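Side-chain contacts in SusD superfamily protein (Parabacteroides distasonis, PDB 3OTN), which is a putative outer-membrane protein of the SusD family that probably binds carbohydrate or other nutrients at the cell surface: residues A[125-128]-A[129-132]; A[253-257]-A[258-262]. All coordinates share one frame; numbering follows the deposited sequence. Where two conformers were deposited one is given.

Interaction 1 (A[125-128]-A[129-132]); sequences YYFY and LVRI
Arg131 packs against Phe127 and Tyr128 in a cation-pi cluster along one side of helix 108-133, a long helix in the alpha-helical, TPR-like part of the SusD fold. The contact is local, made by residues three and four positions apart within the last two turns of the helix, and it is largely buried. With Phe127 the arginine forms a true stack: its guanidinium lies flat over one face of the ring, planes only 9° apart and centres separated by 3.7 Å. The methylene before it continues the overlap, Arg131 CD sitting 3.9 Å from the centroid of the Phe127 ring in a CH-pi contact. Phe127 throws its ring anti to the backbone N (chi1 -172°), which carries it along the helix toward the arginine, while a bend at chi3 folds the Arg131 chain back to meet it.

Tyr128 receives the same group quite differently. Its ring is turned 77° from the guanidinium plane, and Arg131 NH2 points into the face, 3.5 Å from Tyr128 CE1. One cation thus serves two aromatic faces, and Phe426 adds a third cation-pi partner from elsewhere in the chain; a long, weak ion pair joins Arg131 NH1 to Asp196 on helix 187-202. On other sides of the helix, Leu129 and Tyr126 reach helix 79-100, and Tyr126 and Val130 reach helix 156-172.

The rotation of the arginine is further fixed by the backbone of the preceding turn. Arg131 N makes a weak helical bond to Phe127 O, and Arg131 NE gives a second bond to Phe127 O at 3.1 Å; the oxygen lies near the guanidinium plane, but NE sits well above the plane of the carbonyl.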
loop_
_atom_site.group_PDB
_atom_site.type_symbol
_atom_site.label_atom_id
_atom_site.label_comp_id
_atom_site.label_asym_id
_atom_site.label_seq_id
_atom_site.Cartn_x
_atom_site.Cartn_y
_atom_site.Cartn_z
ATOM N N TYR A 125 -8.264 0.718 8.277
ATOM C CA TYR A 125 -7.760 2.020 8.737
ATOM C C TYR A 125 -6.810 1.829 9.933
ATOM O O TYR A 125 -5.727 2.430 9.961
ATOM C CB TYR A 125 -8.896 2.953 9.138
ATOM C CG TYR A 125 -9.732 3.457 7.962
ATOM C CD1 TYR A 125 -9.129 4.083 6.868
ATOM C CD2 TYR A 125 -11.098 3.388 7.985
ATOM C CE1 TYR A 125 -9.868 4.562 5.824
ATOM C CE2 TYR A 125 -11.857 3.858 6.929
ATOM C CZ TYR A 125 -11.232 4.434 5.851
ATOM O OH TYR A 125 -11.974 4.913 4.810
ATOM N N TYR A 126 -7.220 0.992 10.893
ATOM C CA TYR A 126 -6.421 0.726 12.072
ATOM C C TYR A 126 -5.126 -0.011 11.756
ATOM O O TYR A 126 -4.105 0.267 12.371
ATOM C CB TYR A 126 -7.203 -0.055 13.136
ATOM C CG TYR A 126 -7.937 0.841 14.087
ATOM C CD1 TYR A 126 -7.232 1.670 14.980
ATOM C CD2 TYR A 126 -9.317 0.881 14.103
ATOM C CE1 TYR A 126 -7.908 2.492 15.871
ATOM C CE2 TYR A 126 -10.008 1.680 14.993
ATOM C CZ TYR A 126 -9.315 2.515 15.855
ATOM O OH TYR A 126 -10.028 3.339 16.716
ATOM N N PHE A 127 -5.165 -0.925 10.788
ATOM C CA PHE A 127 -3.963 -1.665 10.388
ATOM C C PHE A 127 -2.926 -0.726 9.799
ATOM O O PHE A 127 -1.748 -0.924 10.045
ATOM C CB PHE A 127 -4.342 -2.795 9.400
ATOM C CG PHE A 127 -3.226 -3.741 9.055
ATOM C CD1 PHE A 127 -2.434 -4.315 10.039
ATOM C CD2 PHE A 127 -3.026 -4.124 7.742
ATOM C CE1 PHE A 127 -1.437 -5.235 9.697
ATOM C CE2 PHE A 127 -2.050 -5.046 7.387
ATOM C CZ PHE A 127 -1.235 -5.583 8.360
ATOM N N TYR A 128 -3.345 0.284 9.023
ATOM C CA TYR A 128 -2.400 1.304 8.544
ATOM C C TYR A 128 -1.890 2.137 9.739
ATOM O O TYR A 128 -0.678 2.282 9.921
ATOM C CB TYR A 128 -2.995 2.205 7.469
ATOM C CG TYR A 128 -2.930 1.579 6.124
ATOM C CD1 TYR A 128 -3.792 0.532 5.780
ATOM C CD2 TYR A 128 -1.925 1.930 5.220
ATOM C CE1 TYR A 128 -3.705 -0.098 4.521
ATOM C CE2 TYR A 128 -1.840 1.326 3.975
ATOM C CZ TYR A 128 -2.718 0.323 3.620
ATOM O OH TYR A 128 -2.614 -0.246 2.371
ATOM N N LEU A 129 -2.812 2.606 10.586
ATOM C CA LEU A 129 -2.415 3.402 11.761
ATOM C C LEU A 129 -1.382 2.714 12.661
ATOM O O LEU A 129 -0.347 3.330 13.034
ATOM C CB LEU A 129 -3.619 3.811 12.589
ATOM C CG LEU A 129 -4.498 4.902 12.015
ATOM C CD1 LEU A 129 -5.763 4.943 12.903
ATOM C CD2 LEU A 129 -3.773 6.262 12.050
ATOM N N VAL A 130 -1.606 1.454 12.995
ATOM C CA VAL A 130 -0.687 0.775 13.929
ATOM C C VAL A 130 0.670 0.521 13.315
ATOM O O VAL A 130 1.674 0.587 14.027
ATOM C CB VAL A 130 -1.238 -0.571 14.567
ATOM C CG1 VAL A 130 -2.440 -0.296 15.491
ATOM C CG2 VAL A 130 -1.563 -1.605 13.507
ATOM N N ARG A 131 0.719 0.250 12.009
ATOM C CA ARG A 131 1.999 -0.013 11.318
ATOM C C ARG A 131 2.848 1.245 11.149
ATOM O O ARG A 131 4.061 1.172 11.253
ATOM C CB ARG A 131 1.760 -0.662 9.957
ATOM C CG ARG A 131 1.332 -2.130 10.092
ATOM C CD ARG A 131 1.198 -2.806 8.759
ATOM N NE ARG A 131 0.127 -2.213 7.971
ATOM C CZ ARG A 131 -0.092 -2.482 6.693
ATOM N NH1 ARG A 131 0.675 -3.350 6.035
ATOM N NH2 ARG A 131 -1.098 -1.880 6.077
ATOM N N ILE A 132 2.179 2.372 10.925
ATOM C CA ILE A 132 2.815 3.670 10.701
ATOM C C ILE A 132 3.258 4.304 12.008
ATOM O O ILE A 132 4.398 4.757 12.101
ATOM C CB ILE A 132 1.856 4.645 9.910
ATOM C CG1 ILE A 132 1.631 4.101 8.502
ATOM C CG2 ILE A 132 2.435 6.096 9.822
ATOM C CD1 ILE A 132 0.508 4.813 7.683
#

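Interaction 2 (A[253-257]-A[258-262]). With EDO (1,2-ethanediol), chain K; EDO (1,2-ethanediol), chain P.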
loop_
_atom_site.group_PDB
_atom_site.type_symbol
_atom_site.label_atom_id
_atom_site.label_comp_id
_atom_site.label_asym_id
_atom_site.label_seq_id
_atom_site.Cartn_x
_atom_site.Cartn_y
_atom_site.Cartn_z
ATOM N N VAL A 253 -8.003 1.765 -4.488
ATOM C CA VAL A 253 -8.495 3.117 -4.477
ATOM C C VAL A 253 -9.060 3.419 -5.870
ATOM O O VAL A 253 -8.407 3.133 -6.883
ATOM C CB VAL A 253 -7.417 4.125 -4.152
ATOM C CG1 VAL A 253 -8.026 5.495 -4.119
ATOM C CG2 VAL A 253 -6.777 3.825 -2.749
ATOM N N GLN A 254 -10.257 3.995 -5.918
ATOM C CA GLN A 254 -10.997 4.194 -7.187
ATOM C C GLN A 254 -10.753 5.581 -7.754
ATOM O O GLN A 254 -10.956 6.609 -7.073
ATOM C CB GLN A 254 -12.507 3.998 -7.016
ATOM C CG GLN A 254 -12.913 2.644 -6.349
ATOM C CD GLN A 254 -12.509 1.440 -7.164
ATOM O OE1 GLN A 254 -11.897 0.471 -6.656
ATOM N NE2 GLN A 254 -12.807 1.490 -8.416
ATOM N N PHE A 255 -10.343 5.582 -9.020
ATOM C CA PHE A 255 -10.174 6.791 -9.825
ATOM C C PHE A 255 -10.985 6.606 -11.097
ATOM O O PHE A 255 -11.009 5.509 -11.676
ATOM C CB PHE A 255 -8.687 7.034 -10.105
ATOM C CG PHE A 255 -7.877 7.385 -8.869
ATOM C CD1 PHE A 255 -8.008 8.628 -8.262
ATOM C CD2 PHE A 255 -6.983 6.482 -8.324
ATOM C CE1 PHE A 255 -7.265 8.953 -7.142
ATOM C CE2 PHE A 255 -6.236 6.806 -7.198
ATOM C CZ PHE A 255 -6.359 8.032 -6.625
ATOM N N SER A 256 -11.733 7.625 -11.488
ATOM C CA SER A 256 -12.529 7.570 -12.707
ATOM C C SER A 256 -12.725 8.963 -13.273
ATOM O O SER A 256 -12.712 9.962 -12.514
ATOM C CB SER A 256 -13.888 6.872 -12.456
ATOM O OG SER A 256 -14.767 7.668 -11.676
ATOM N N LEU A 257 -12.992 9.036 -14.576
ATOM C CA LEU A 257 -13.208 10.326 -15.235
ATOM C C LEU A 257 -14.369 11.125 -14.609
ATOM O O LEU A 257 -14.251 12.323 -14.515
ATOM C CB LEU A 257 -13.407 10.200 -16.754
ATOM C CG LEU A 257 -12.195 9.700 -17.581
ATOM C CD1 LEU A 257 -12.666 9.380 -19.030
ATOM C CD2 LEU A 257 -11.074 10.720 -17.606
ATOM N N ASN A 258 -15.434 10.457 -14.167
ATOM C CA ASN A 258 -16.598 11.149 -13.546
ATOM C C ASN A 258 -16.512 11.320 -12.005
ATOM O O ASN A 258 -17.347 12.010 -11.429
ATOM C CB ASN A 258 -17.914 10.462 -13.908
ATOM C CG ASN A 258 -18.081 9.123 -13.223
ATOM O OD1 ASN A 258 -17.111 8.389 -13.031
ATOM N ND2 ASN A 258 -19.317 8.787 -12.865
ATOM N N LYS A 259 -15.516 10.703 -11.361
ATOM C CA LYS A 259 -15.196 10.984 -9.940
ATOM C C LYS A 259 -13.789 11.589 -9.753
ATOM O O LYS A 259 -13.489 12.581 -10.396
ATOM C CB LYS A 259 -15.473 9.749 -9.088
ATOM C CG LYS A 259 -16.883 9.191 -9.294
ATOM C CD LYS A 259 -17.245 8.167 -8.229
ATOM C CE LYS A 259 -18.637 7.614 -8.491
ATOM N NZ LYS A 259 -19.144 6.839 -7.314
ATOM N N ARG A 260 -12.947 11.046 -8.872
ATOM C CA ARG A 260 -11.615 11.593 -8.638
ATOM C C ARG A 260 -10.636 11.086 -9.720
ATOM O O ARG A 260 -10.644 9.885 -10.080
ATOM C CB ARG A 260 -11.138 11.205 -7.226
ATOM C CG ARG A 260 -9.964 12.018 -6.689
ATOM C CD ARG A 260 -9.849 11.920 -5.153
ATOM N NE ARG A 260 -9.597 10.559 -4.681
ATOM C CZ ARG A 260 -8.456 10.140 -4.140
ATOM N NH1 ARG A 260 -7.442 10.968 -3.961
ATOM N NH2 ARG A 260 -8.333 8.883 -3.760
ATOM N N HIS A 261 -9.785 11.991 -10.206
ATOM C CA HIS A 261 -8.744 11.657 -11.164
ATOM C C HIS A 261 -7.491 11.267 -10.373
ATOM O O HIS A 261 -7.251 11.790 -9.271
ATOM C CB HIS A 261 -8.462 12.822 -12.141
ATOM C CG HIS A 261 -9.683 13.295 -12.870
ATOM N ND1 HIS A 261 -9.840 14.589 -13.310
ATOM C CD2 HIS A 261 -10.849 12.662 -13.144
ATOM C CE1 HIS A 261 -11.036 14.722 -13.862
ATOM N NE2 HIS A 261 -11.672 13.570 -13.769
ATOM N N ASN A 262 -6.706 10.346 -10.923
ATOM C CA ASN A 262 -5.472 9.872 -10.274
ATOM C C ASN A 262 -4.327 10.840 -10.580
ATOM O O ASN A 262 -3.644 10.725 -11.603
ATOM C CB ASN A 262 -5.118 8.465 -10.744
ATOM C CG ASN A 262 -3.927 7.904 -10.044
ATOM O OD1 ASN A 262 -3.193 8.624 -9.381
ATOM N ND2 ASN A 262 -3.676 6.620 -10.251
HETATM C C1 EDO K . -11.797 6.022 -2.915
HETATM O O1 EDO K . -11.686 4.733 -3.577
HETATM C C2 EDO K . -12.076 7.146 -3.924
HETATM O O2 EDO K . -10.835 7.482 -4.560
HETATM C C1 EDO P . -15.466 6.269 -16.323
HETATM O O1 EDO P . -15.706 7.537 -15.653
HETATM C C2 EDO P . -14.121 6.191 -17.061
HETATM O O2 EDO P . -13.007 6.610 -16.250
HETATM O O HOH W 1 -13.099 8.161 -7.525
#
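Phe255 lies between two side chains of the returning arm of a short loop, Asn262 and Arg260. Asn262 crosses one face of the ring with its amide nearly parallel, 18° between planes, and its CB stands 3.7 Å from the centroid of the Phe255 ring as a CH-pi contact. In the conformer described, one of two, Arg260 meets a rim atom instead: Phe255 CE1 sits over the guanidinium centre, 3.4 Å from Arg260 CZ, with the two planes inclined at 46°.

Nearer the bend, Ser256 OG donates to Asn258 OD1 over 2.8 Å. Both side chains have chi1 of 71°, which swings the hydroxyl and the amide over the turn toward each other. His261 reaches back across the bend: Leu257 O lies in the plane of the His261 ring, 3.0 Å from NE2, which donates to it.

Backbone bonds set the spacing of these groups. Ser256 N donates to Arg260 O at 2.9 Å, a weak bond from Lys259 N to Ser256 O closes the turn, and a water bridges Gln254 O and Arg260 N. An ethanediol, probably from the crystallisation liquor, gives a bond to Gln254 O and, in the same Arg260 conformer, takes one from Arg260 NH2.

Farther out, Asn34 O accepts from Arg260 NH1 in that conformer, while Ser264 and Leu353 hold the two ends of the Asn262 amide. Trp355 of strand 355-356 touches Phe255 and pairs through the backbone with Val253. The whole is a hairpin-like surface loop leaving strand 249-253, folded back on itself by a type I beta turn from Ser256 to Lys259.

Interactions 1 and 2 both bring an arginine to a phenylalanine, but as a stacked cation-pi pair only in interaction 1; in interaction 2 a ring atom merely touches an inclined guanidinium, in one of two conformers. Residues 125-132 belong to a helix buried among other helices, whereas 253-262 form a partly exposed loop farther from the chain centre; their centres are about 24 Å apart and they do not touch. Interaction 1 is an aromatic cluster on a regular helical backbone. In interaction 2, water and ethanediol join the polar network around a turn. Phe33 joins their surroundings, meeting Tyr128 of the first and Val253 of the second.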